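Long-range contacts in EvdO2 (PDB 4XAB), which probably catalyses an oxidative cyclization in the biosynthesis of an orthosomycin antibiotic, as a metal-dependent oxygenase of the phytanoyl-CoA dioxygenase family: residues Lys118-His129 with Pro214-Pro225; Gly169-Ile177 with Gly185-Pro193. One frame throughout, in Å; residues are numbered along the deposited sequence.

Interaction 1: residues Lys118-His129 with Pro214-Pro225; sequences KPPRYGAPTPWH and PHYAGPNLTDQP. With NI (nickel (II) ion), chain B.
H129 and H215 hold one nickel ion through their NE2 atoms, at 2.0 Å and 2.1 Å, and D131 completes the protein's share of the site. This is the two-histidine, one-carboxylate metal site of the double-stranded beta helix, where nickel probably occupies the place of the catalytic iron. Both side chains leave the same face of the sheet, and a first torsion that sets CG between the backbone N and the carbonyl carbon (chi1 69° and 50°) carries each ring to the metal, where the two meet obliquely. Each has its other nitrogen tied down: H129 ND1 donates to P127 O, which lies in the ring plane, while H215 ND1 bonds to T213 O. Beside the metal ligands, the backbones of the same two histidines form an antiparallel hydrogen-bonded pair. T126 and A217 make a second such pair, and a beta bulge lies between the two.

At the far end N220 joins the two segments. Its ND2 gives one bond to P119 O at 2.8 Å, from above the carbonyl plane, and another to Q224 O. OD1 accepts from T222 OG1 on a lone pair and from T222 N above the plane, the latter closing an Asx turn. R121 NE meets D223 OD1 at 3.0 Å in a salt bridge, in the guanidinium plane but from above the carboxylate plane. Toward the middle, N220 N donates to Y122 O.

Packing is densest next to the metal end. Y216 CB lies over one face of the W128 indole, 3.4 Å from CE2, and the five-membered ring and the tyrosine ring form an offset stack with planes at 26°. With an alanine here instead of W128, Y216 CB would probably lose the indole face it rests on. P125 CB approaches Y216 CE2 at 3.8 Å.

Interaction 2: residues Gly169-Ile177 with Gly185-Pro193; sequences GPVLPHHHI and GLMTDDVDP
Three successive histidines each offer a ring face to the facing segment: H174 to T188, H175 to M187 and H176 to L186. The setting is a small antiparallel beta hairpin, strands 175-176 and 186-187, in this double-stranded beta-helix protein of the phytanoyl-CoA dioxygenase family. T188 CB sits over the centre of the H174 ring, 3.8 Å above its plane, while L172 O lies at the ring's edge, in plane, and takes a bond from ND1 at 2.6 Å. H174 NE2 is bonded to Q130 N, so both ring nitrogens are engaged and the ring's rotation is fixed. L186 CD2 covers the H176 ring in the same centred way. M187 CG stands less squarely over the H175 ring, 3.4 Å from CE1; the two residues share nearly the same first torsion (chi1 67° and 53°), which lets their side chains run side by side in one direction. D189 CG lies at the H175 edge, where NE2 makes a weak bond to OD2.

The backbones of H175 and M187 exchange two hydrogen bonds, and I177 N continues the ladder with a bond to G185 O.

Where the strands part, T188 OG1 donates to P173 O at 2.7 Å and accepts from D190 N, an ST turn. One water accepts from D189 N and donates to both P173 O and D190 OD2. Beyond it, L172 CD1 packs on V191 CG2 at 4.0 Å.

In the fold
Both segments of interaction 2 come between those of interaction 1 in sequence, and the centres of the two contacts lie about 17 Å apart. Interaction 1 joins strands 126-127 and 215-217, the latter also paired in a sheet with strand 160-162, and carries two of the three protein ligands of the nickel; interaction 2 is the hairpin of strands 175-176 and 186-187. They touch directly: W128 O lies 2.9 Å from T188 N, a probable hydrogen bond, P127 CB packs against M187 CB, and H129 CA meets H174 NE2. Because H174 NE2 also bonds Q130 N, between ligands H129 and D131, the hairpin probably helps position the metal-binding residues.

Interaction 1: residues Lys118-His129 with Pro214-Pro225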
loop_
_atom_site.group_PDB
_atom_site.type_symbol
_atom_site.label_atom_id
_atom_site.label_comp_id
_atom_site.label_asym_id
_atom_site.label_seq_id
_atom_site.Cartn_x
_atom_site.Cartn_y
_atom_site.Cartn_z
ATOM N N LYS A 118 1.676 -11.176 -2.891
ATOM C CA LYS A 118 0.472 -11.865 -3.349
ATOM C C LYS A 118 0.877 -13.148 -4.036
ATOM O O LYS A 118 1.434 -13.104 -5.133
ATOM C CB LYS A 118 -0.338 -11.017 -4.332
ATOM C CG LYS A 118 -0.932 -9.766 -3.765
ATOM C CD LYS A 118 -1.827 -9.104 -4.801
ATOM C CE LYS A 118 -3.022 -9.966 -5.156
ATOM N NZ LYS A 118 -4.090 -9.858 -4.125
ATOM N N PRO A 119 0.590 -14.293 -3.400
ATOM C CA PRO A 119 0.952 -15.607 -3.935
ATOM C C PRO A 119 0.329 -15.838 -5.301
ATOM O O PRO A 119 -0.678 -15.206 -5.617
ATOM C CB PRO A 119 0.374 -16.586 -2.902
ATOM C CG PRO A 119 0.127 -15.777 -1.688
ATOM C CD PRO A 119 -0.150 -14.390 -2.132
ATOM N N PRO A 120 0.917 -16.734 -6.107
ATOM C CA PRO A 120 0.267 -17.148 -7.352
ATOM C C PRO A 120 -1.135 -17.670 -7.073
ATOM O O PRO A 120 -1.336 -18.361 -6.073
ATOM C CB PRO A 120 1.168 -18.276 -7.880
ATOM C CG PRO A 120 2.466 -18.116 -7.164
ATOM C CD PRO A 120 2.139 -17.512 -5.831
ATOM N N ARG A 121 -2.082 -17.308 -7.929
ATOM C CA ARG A 121 -3.463 -17.777 -7.844
ATOM C C ARG A 121 -4.147 -17.399 -6.544
ATOM O O ARG A 121 -5.142 -18.010 -6.164
ATOM C CB ARG A 121 -3.514 -19.288 -8.046
ATOM C CG ARG A 121 -3.035 -19.696 -9.422
ATOM C CD ARG A 121 -3.869 -19.018 -10.489
ATOM N NE ARG A 121 -3.460 -19.391 -11.841
ATOM C CZ ARG A 121 -4.128 -19.046 -12.936
ATOM N NH1 ARG A 121 -5.237 -18.321 -12.831
ATOM N NH2 ARG A 121 -3.695 -19.425 -14.129
ATOM N N TYR A 122 -3.631 -16.375 -5.873
ATOM C CA TYR A 122 -4.277 -15.881 -4.670
ATOM C C TYR A 122 -5.606 -15.252 -5.062
ATOM O O TYR A 122 -5.631 -14.220 -5.726
ATOM C CB TYR A 122 -3.390 -14.872 -3.943
ATOM C CG TYR A 122 -3.970 -14.453 -2.611
ATOM C CD1 TYR A 122 -3.998 -15.338 -1.540
ATOM C CD2 TYR A 122 -4.523 -13.192 -2.436
ATOM C CE1 TYR A 122 -4.543 -14.974 -0.325
ATOM C CE2 TYR A 122 -5.072 -12.822 -1.223
ATOM C CZ TYR A 122 -5.074 -13.717 -0.175
ATOM O OH TYR A 122 -5.616 -13.354 1.036
ATOM N N GLY A 123 -6.705 -15.876 -4.643
ATOM C CA GLY A 123 -8.020 -15.533 -5.162
ATOM C C GLY A 123 -8.832 -14.481 -4.430
ATOM O O GLY A 123 -9.875 -14.049 -4.931
ATOM N N ALA A 124 -8.366 -14.050 -3.263
ATOM C CA ALA A 124 -9.058 -12.985 -2.541
ATOM C C ALA A 124 -8.602 -11.610 -3.029
ATOM O O ALA A 124 -7.404 -11.371 -3.194
ATOM C CB ALA A 124 -8.827 -13.102 -1.041
ATOM N N PRO A 125 -9.560 -10.706 -3.262
ATOM C CA PRO A 125 -9.195 -9.315 -3.531
ATOM C C PRO A 125 -8.850 -8.599 -2.239
ATOM O O PRO A 125 -9.098 -9.128 -1.149
ATOM C CB PRO A 125 -10.471 -8.736 -4.141
ATOM C CG PRO A 125 -11.564 -9.488 -3.401
ATOM C CD PRO A 125 -11.023 -10.885 -3.173
ATOM N N THR A 126 -8.264 -7.415 -2.368
ATOM C CA THR A 126 -8.245 -6.457 -1.274
ATOM C C THR A 126 -9.443 -5.543 -1.487
ATOM O O THR A 126 -9.462 -4.746 -2.430
ATOM C CB THR A 126 -6.940 -5.652 -1.240
ATOM O OG1 THR A 126 -5.831 -6.563 -1.195
ATOM C CG2 THR A 126 -6.908 -4.761 -0.003
ATOM N N PRO A 127 -10.476 -5.693 -0.645
ATOM C CA PRO A 127 -11.738 -5.002 -0.918
ATOM C C PRO A 127 -11.577 -3.497 -0.862
ATOM O O PRO A 127 -10.627 -3.014 -0.236
ATOM C CB PRO A 127 -12.659 -5.496 0.204
ATOM C CG PRO A 127 -12.082 -6.815 0.601
ATOM C CD PRO A 127 -10.594 -6.628 0.487
ATOM N N TRP A 128 -12.476 -2.775 -1.520
ATOM C CA TRP A 128 -12.514 -1.318 -1.412
ATOM C C TRP A 128 -12.391 -0.841 0.032
ATOM O O TRP A 128 -13.091 -1.325 0.912
ATOM C CB TRP A 128 -13.805 -0.772 -2.017
ATOM C CG TRP A 128 -13.785 -0.780 -3.501
ATOM C CD1 TRP A 128 -14.419 -1.665 -4.331
ATOM C CD2 TRP A 128 -13.088 0.139 -4.340
ATOM N NE1 TRP A 128 -14.160 -1.346 -5.638
ATOM C CE2 TRP A 128 -13.337 -0.248 -5.674
ATOM C CE3 TRP A 128 -12.265 1.244 -4.094
ATOM C CZ2 TRP A 128 -12.801 0.438 -6.761
ATOM C CZ3 TRP A 128 -11.732 1.931 -5.174
ATOM C CH2 TRP A 128 -11.998 1.522 -6.496
ATOM N N HIS A 129 -11.491 0.115 0.259
ATOM C CA HIS A 129 -11.293 0.707 1.577
ATOM C C HIS A 129 -10.596 2.040 1.430
ATOM O O HIS A 129 -10.032 2.347 0.380
ATOM C CB HIS A 129 -10.456 -0.208 2.497
ATOM C CG HIS A 129 -9.018 -0.343 2.077
ATOM N ND1 HIS A 129 -8.619 -1.157 1.036
ATOM C CD2 HIS A 129 -7.889 0.247 2.544
ATOM C CE1 HIS A 129 -7.307 -1.067 0.882
ATOM N NE2 HIS A 129 -6.836 -0.216 1.780
ATOM N N PRO A 214 -10.118 6.130 -1.830
ATOM C CA PRO A 214 -10.547 4.724 -1.830
ATOM C C PRO A 214 -9.755 3.900 -2.839
ATOM O O PRO A 214 -9.472 4.378 -3.952
ATOM C CB PRO A 214 -12.031 4.798 -2.228
ATOM C CG PRO A 214 -12.446 6.212 -1.905
ATOM C CD PRO A 214 -11.209 7.040 -2.210
ATOM N N HIS A 215 -9.365 2.693 -2.444
ATOM C CA HIS A 215 -8.689 1.809 -3.386
ATOM C C HIS A 215 -9.054 0.351 -3.168
ATOM O O HIS A 215 -9.570 -0.029 -2.125
ATOM C CB HIS A 215 -7.160 1.995 -3.328
ATOM C CG HIS A 215 -6.581 1.950 -1.943
ATOM N ND1 HIS A 215 -6.700 2.993 -1.051
ATOM C CD2 HIS A 215 -5.847 1.001 -1.316
ATOM C CE1 HIS A 215 -6.087 2.674 0.078
ATOM N NE2 HIS A 215 -5.548 1.479 -0.061
ATOM N N TYR A 216 -8.764 -0.451 -4.188
ATOM C CA TYR A 216 -9.143 -1.859 -4.259
ATOM C C TYR A 216 -8.018 -2.569 -4.981
ATOM O O TYR A 216 -7.355 -1.966 -5.818
ATOM C CB TYR A 216 -10.467 -2.003 -5.009
ATOM C CG TYR A 216 -10.741 -3.340 -5.644
ATOM C CD1 TYR A 216 -10.252 -3.654 -6.911
ATOM C CD2 TYR A 216 -11.527 -4.274 -4.992
ATOM C CE1 TYR A 216 -10.517 -4.872 -7.490
ATOM C CE2 TYR A 216 -11.799 -5.492 -5.564
ATOM C CZ TYR A 216 -11.289 -5.786 -6.808
ATOM O OH TYR A 216 -11.572 -6.999 -7.376
ATOM N N ALA A 217 -7.780 -3.834 -4.655
ATOM C CA ALA A 217 -6.861 -4.638 -5.461
ATOM C C ALA A 217 -7.510 -5.957 -5.805
ATOM O O ALA A 217 -8.102 -6.607 -4.949
ATOM C CB ALA A 217 -5.538 -4.870 -4.733
ATOM N N GLY A 218 -7.393 -6.355 -7.064
ATOM C CA GLY A 218 -7.977 -7.600 -7.504
ATOM C C GLY A 218 -7.168 -8.791 -7.025
ATOM O O GLY A 218 -6.085 -8.640 -6.451
ATOM N N PRO A 219 -7.700 -9.991 -7.244
ATOM C CA PRO A 219 -6.963 -11.219 -6.936
ATOM C C PRO A 219 -5.764 -11.383 -7.868
ATOM O O PRO A 219 -5.712 -10.735 -8.914
ATOM C CB PRO A 219 -8.000 -12.314 -7.181
ATOM C CG PRO A 219 -8.909 -11.721 -8.219
ATOM C CD PRO A 219 -9.025 -10.275 -7.820
ATOM N N ASN A 220 -4.814 -12.232 -7.500
ATOM C CA ASN A 220 -3.721 -12.536 -8.421
ATOM C C ASN A 220 -4.069 -13.783 -9.204
ATOM O O ASN A 220 -3.869 -14.895 -8.732
ATOM C CB ASN A 220 -2.400 -12.703 -7.659
ATOM C CG ASN A 220 -1.253 -13.127 -8.555
ATOM O OD1 ASN A 220 -1.305 -12.954 -9.767
ATOM N ND2 ASN A 220 -0.202 -13.677 -7.953
ATOM N N LEU A 221 -4.603 -13.595 -10.408
ATOM C CA LEU A 221 -5.008 -14.718 -11.243
ATOM C C LEU A 221 -3.859 -15.293 -12.060
ATOM O O LEU A 221 -4.089 -16.035 -13.001
ATOM C CB LEU A 221 -6.138 -14.296 -12.188
ATOM C CG LEU A 221 -7.333 -13.624 -11.507
ATOM C CD1 LEU A 221 -8.338 -13.134 -12.536
ATOM C CD2 LEU A 221 -7.991 -14.562 -10.502
ATOM N N THR A 222 -2.628 -14.959 -11.703
ATOM C CA THR A 222 -1.477 -15.407 -12.478
ATOM C C THR A 222 -0.669 -16.432 -11.694
ATOM O O THR A 222 -0.848 -16.591 -10.489
ATOM C CB THR A 222 -0.542 -14.236 -12.872
ATOM O OG1 THR A 222 0.288 -13.897 -11.757
ATOM C CG2 THR A 222 -1.335 -13.013 -13.327
ATOM N N ASP A 223 0.239 -17.121 -12.375
ATOM C CA ASP A 223 0.998 -18.168 -11.720
ATOM C C ASP A 223 2.291 -17.662 -11.094
ATOM O O ASP A 223 3.123 -18.464 -10.672
ATOM C CB ASP A 223 1.290 -19.298 -12.713
ATOM C CG ASP A 223 0.041 -20.093 -13.066
ATOM O OD1 ASP A 223 -0.681 -20.503 -12.132
ATOM O OD2 ASP A 223 -0.231 -20.295 -14.268
ATOM N N GLN A 224 2.435 -16.340 -10.990
ATOM C CA GLN A 224 3.646 -15.731 -10.441
ATOM C C GLN A 224 3.314 -14.850 -9.251
ATOM O O GLN A 224 2.316 -14.124 -9.284
ATOM C CB GLN A 224 4.377 -14.892 -11.501
ATOM C CG GLN A 224 4.839 -15.688 -12.724
ATOM C CD GLN A 224 3.696 -16.013 -13.666
ATOM O OE1 GLN A 224 2.796 -15.193 -13.873
ATOM N NE2 GLN A 224 3.717 -17.217 -14.235
ATOM N N PRO A 225 4.161 -14.882 -8.206
ATOM C CA PRO A 225 3.921 -14.006 -7.052
ATOM C C PRO A 225 4.069 -12.553 -7.465
ATOM O O PRO A 225 4.802 -12.256 -8.407
ATOM C CB PRO A 225 5.013 -14.409 -6.049
ATOM C CG PRO A 225 5.679 -15.635 -6.639
ATOM C CD PRO A 225 5.454 -15.573 -8.108
HETATM NI NI NI B . -4.910 0.459 1.626
HETATM O O HOH W 1 -3.034 1.109 1.307
#

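Interaction 2: residues Gly169-Ile177 with Gly185-Pro193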
loop_
_atom_site.group_PDB
_atom_site.type_symbol
_atom_site.label_atom_id
_atom_site.label_comp_id
_atom_site.label_asym_id
_atom_site.label_seq_id
_atom_site.Cartn_x
_atom_site.Cartn_y
_atom_site.Cartn_z
ATOM N N GLY A 169 -13.933 13.328 -0.477
ATOM C CA GLY A 169 -15.210 12.863 0.047
ATOM C C GLY A 169 -15.057 12.443 1.497
ATOM O O GLY A 169 -14.001 12.633 2.102
ATOM N N PRO A 170 -16.113 11.851 2.069
ATOM C CA PRO A 170 -16.014 11.413 3.463
ATOM C C PRO A 170 -15.151 10.169 3.608
ATOM O O PRO A 170 -14.836 9.491 2.615
ATOM C CB PRO A 170 -17.466 11.106 3.835
ATOM C CG PRO A 170 -18.087 10.682 2.537
ATOM C CD PRO A 170 -17.411 11.512 1.460
ATOM N N VAL A 171 -14.767 9.871 4.841
ATOM C CA VAL A 171 -14.367 8.514 5.164
ATOM C C VAL A 171 -15.674 7.742 5.144
ATOM O O VAL A 171 -16.563 7.968 5.960
ATOM C CB VAL A 171 -13.646 8.405 6.508
ATOM C CG1 VAL A 171 -13.356 6.932 6.824
ATOM C CG2 VAL A 171 -12.352 9.207 6.460
ATOM N N LEU A 172 -15.787 6.882 4.143
ATOM C CA LEU A 172 -16.985 6.109 3.848
ATOM C C LEU A 172 -17.302 5.110 4.943
ATOM O O LEU A 172 -16.424 4.739 5.712
ATOM C CB LEU A 172 -16.779 5.389 2.516
ATOM C CG LEU A 172 -16.624 6.353 1.347
ATOM C CD1 LEU A 172 -16.032 5.657 0.134
ATOM C CD2 LEU A 172 -17.984 6.979 1.027
ATOM N N PRO A 173 -18.571 4.685 5.035
ATOM C CA PRO A 173 -18.869 3.653 6.027
ATOM C C PRO A 173 -18.053 2.395 5.750
ATOM O O PRO A 173 -18.043 1.909 4.623
ATOM C CB PRO A 173 -20.366 3.399 5.837
ATOM C CG PRO A 173 -20.898 4.671 5.262
ATOM C CD PRO A 173 -19.785 5.183 4.364
ATOM N N HIS A 174 -17.371 1.884 6.763
ATOM C CA HIS A 174 -16.641 0.633 6.608
ATOM C C HIS A 174 -17.165 -0.391 7.602
ATOM O O HIS A 174 -17.780 -0.048 8.613
ATOM C CB HIS A 174 -15.130 0.822 6.824
ATOM C CG HIS A 174 -14.415 1.508 5.696
ATOM N ND1 HIS A 174 -14.697 2.799 5.299
ATOM C CD2 HIS A 174 -13.391 1.090 4.912
ATOM C CE1 HIS A 174 -13.884 3.142 4.311
ATOM N NE2 HIS A 174 -13.087 2.120 4.055
ATOM N N HIS A 175 -16.910 -1.656 7.316
ATOM C CA HIS A 175 -17.195 -2.704 8.283
ATOM C C HIS A 175 -16.105 -3.741 8.186
ATOM O O HIS A 175 -15.393 -3.801 7.191
ATOM C CB HIS A 175 -18.566 -3.322 8.040
ATOM C CG HIS A 175 -18.784 -3.791 6.639
ATOM N ND1 HIS A 175 -18.575 -5.097 6.250
ATOM C CD2 HIS A 175 -19.206 -3.132 5.534
ATOM C CE1 HIS A 175 -18.850 -5.221 4.964
ATOM N NE2 HIS A 175 -19.241 -4.045 4.508
ATOM N N HIS A 176 -15.950 -4.538 9.230
ATOM C CA HIS A 176 -15.017 -5.639 9.142
ATOM C C HIS A 176 -15.543 -6.655 8.144
ATOM O O HIS A 176 -16.741 -6.931 8.093
ATOM C CB HIS A 176 -14.785 -6.264 10.517
ATOM C CG HIS A 176 -13.797 -5.506 11.346
ATOM N ND1 HIS A 176 -14.167 -4.720 12.416
ATOM C CD2 HIS A 176 -12.454 -5.381 11.234
ATOM C CE1 HIS A 176 -13.090 -4.168 12.943
ATOM N NE2 HIS A 176 -12.038 -4.549 12.243
ATOM N N ILE A 177 -14.643 -7.190 7.335
ATOM C CA ILE A 177 -14.986 -8.267 6.419
ATOM C C ILE A 177 -15.614 -9.417 7.217
ATOM O O ILE A 177 -16.607 -10.011 6.793
ATOM C CB ILE A 177 -13.744 -8.732 5.637
ATOM C CG1 ILE A 177 -13.267 -7.604 4.709
ATOM C CG2 ILE A 177 -14.046 -9.999 4.870
ATOM C CD1 ILE A 177 -11.799 -7.674 4.317
ATOM N N GLY A 185 -9.365 -7.473 7.878
ATOM C CA GLY A 185 -9.367 -6.077 7.475
ATOM C C GLY A 185 -10.757 -5.500 7.325
ATOM O O GLY A 185 -11.758 -6.155 7.674
ATOM N N LEU A 186 -10.796 -4.276 6.803
ATOM C CA LEU A 186 -12.022 -3.503 6.633
ATOM C C LEU A 186 -12.424 -3.400 5.169
ATOM O O LEU A 186 -11.582 -3.533 4.275
ATOM C CB LEU A 186 -11.832 -2.085 7.192
ATOM C CG LEU A 186 -11.585 -1.921 8.691
ATOM C CD1 LEU A 186 -11.199 -0.454 8.968
ATOM C CD2 LEU A 186 -12.825 -2.282 9.453
ATOM N N MET A 187 -13.706 -3.148 4.920
ATOM C CA MET A 187 -14.151 -2.838 3.570
ATOM C C MET A 187 -15.295 -1.848 3.573
ATOM O O MET A 187 -15.971 -1.674 4.589
ATOM C CB MET A 187 -14.582 -4.109 2.835
ATOM C CG MET A 187 -15.820 -4.740 3.408
ATOM S SD MET A 187 -16.283 -6.181 2.420
ATOM C CE MET A 187 -16.486 -5.408 0.820
ATOM N N THR A 188 -15.502 -1.201 2.428
ATOM C CA THR A 188 -16.695 -0.392 2.235
ATOM C C THR A 188 -17.462 -0.902 1.019
ATOM O O THR A 188 -16.860 -1.411 0.077
ATOM C CB THR A 188 -16.367 1.115 2.065
ATOM O OG1 THR A 188 -17.593 1.843 1.936
ATOM C CG2 THR A 188 -15.459 1.389 0.850
ATOM N N ASP A 189 -18.785 -0.782 1.060
ATOM C CA ASP A 189 -19.643 -1.132 -0.070
ATOM C C ASP A 189 -19.956 0.110 -0.891
ATOM O O ASP A 189 -20.640 0.046 -1.905
ATOM C CB ASP A 189 -20.958 -1.758 0.407
ATOM C CG ASP A 189 -20.760 -3.082 1.123
ATOM O OD1 ASP A 189 -19.883 -3.869 0.705
ATOM O OD2 ASP A 189 -21.495 -3.337 2.102
ATOM N N ASP A 190 -19.462 1.250 -0.434
ATOM C CA ASP A 190 -19.920 2.524 -0.961
ATOM C C ASP A 190 -18.995 3.135 -1.996
ATOM O O ASP A 190 -18.793 4.349 -2.024
ATOM C CB ASP A 190 -20.147 3.485 0.213
ATOM C CG ASP A 190 -21.329 3.060 1.073
ATOM O OD1 ASP A 190 -22.407 2.810 0.498
ATOM O OD2 ASP A 190 -21.189 2.943 2.311
ATOM N N VAL A 191 -18.446 2.284 -2.862
ATOM C CA VAL A 191 -17.703 2.742 -4.030
ATOM C C VAL A 191 -18.336 2.140 -5.282
ATOM O O VAL A 191 -18.629 0.948 -5.317
ATOM C CB VAL A 191 -16.200 2.346 -3.972
ATOM C CG1 VAL A 191 -15.481 2.766 -5.258
ATOM C CG2 VAL A 191 -15.525 2.972 -2.761
ATOM N N ASP A 192 -18.557 2.965 -6.295
ATOM C CA ASP A 192 -19.092 2.489 -7.565
ATOM C C ASP A 192 -17.935 2.024 -8.451
ATOM O O ASP A 192 -17.150 2.844 -8.910
ATOM C CB ASP A 192 -19.893 3.601 -8.244
ATOM C CG ASP A 192 -20.590 3.144 -9.512
ATOM O OD1 ASP A 192 -20.399 1.985 -9.943
ATOM O OD2 ASP A 192 -21.330 3.967 -10.086
ATOM N N PRO A 193 -17.835 0.706 -8.687
ATOM C CA PRO A 193 -16.712 0.129 -9.433
ATOM C C PRO A 193 -16.580 0.679 -10.851
ATOM O O PRO A 193 -15.478 0.669 -11.382
ATOM C CB PRO A 193 -17.043 -1.371 -9.467
ATOM C CG PRO A 193 -18.009 -1.580 -8.355
ATOM C CD PRO A 193 -18.807 -0.320 -8.284
HETATM O O HOH W 2 -20.384 0.393 3.260
#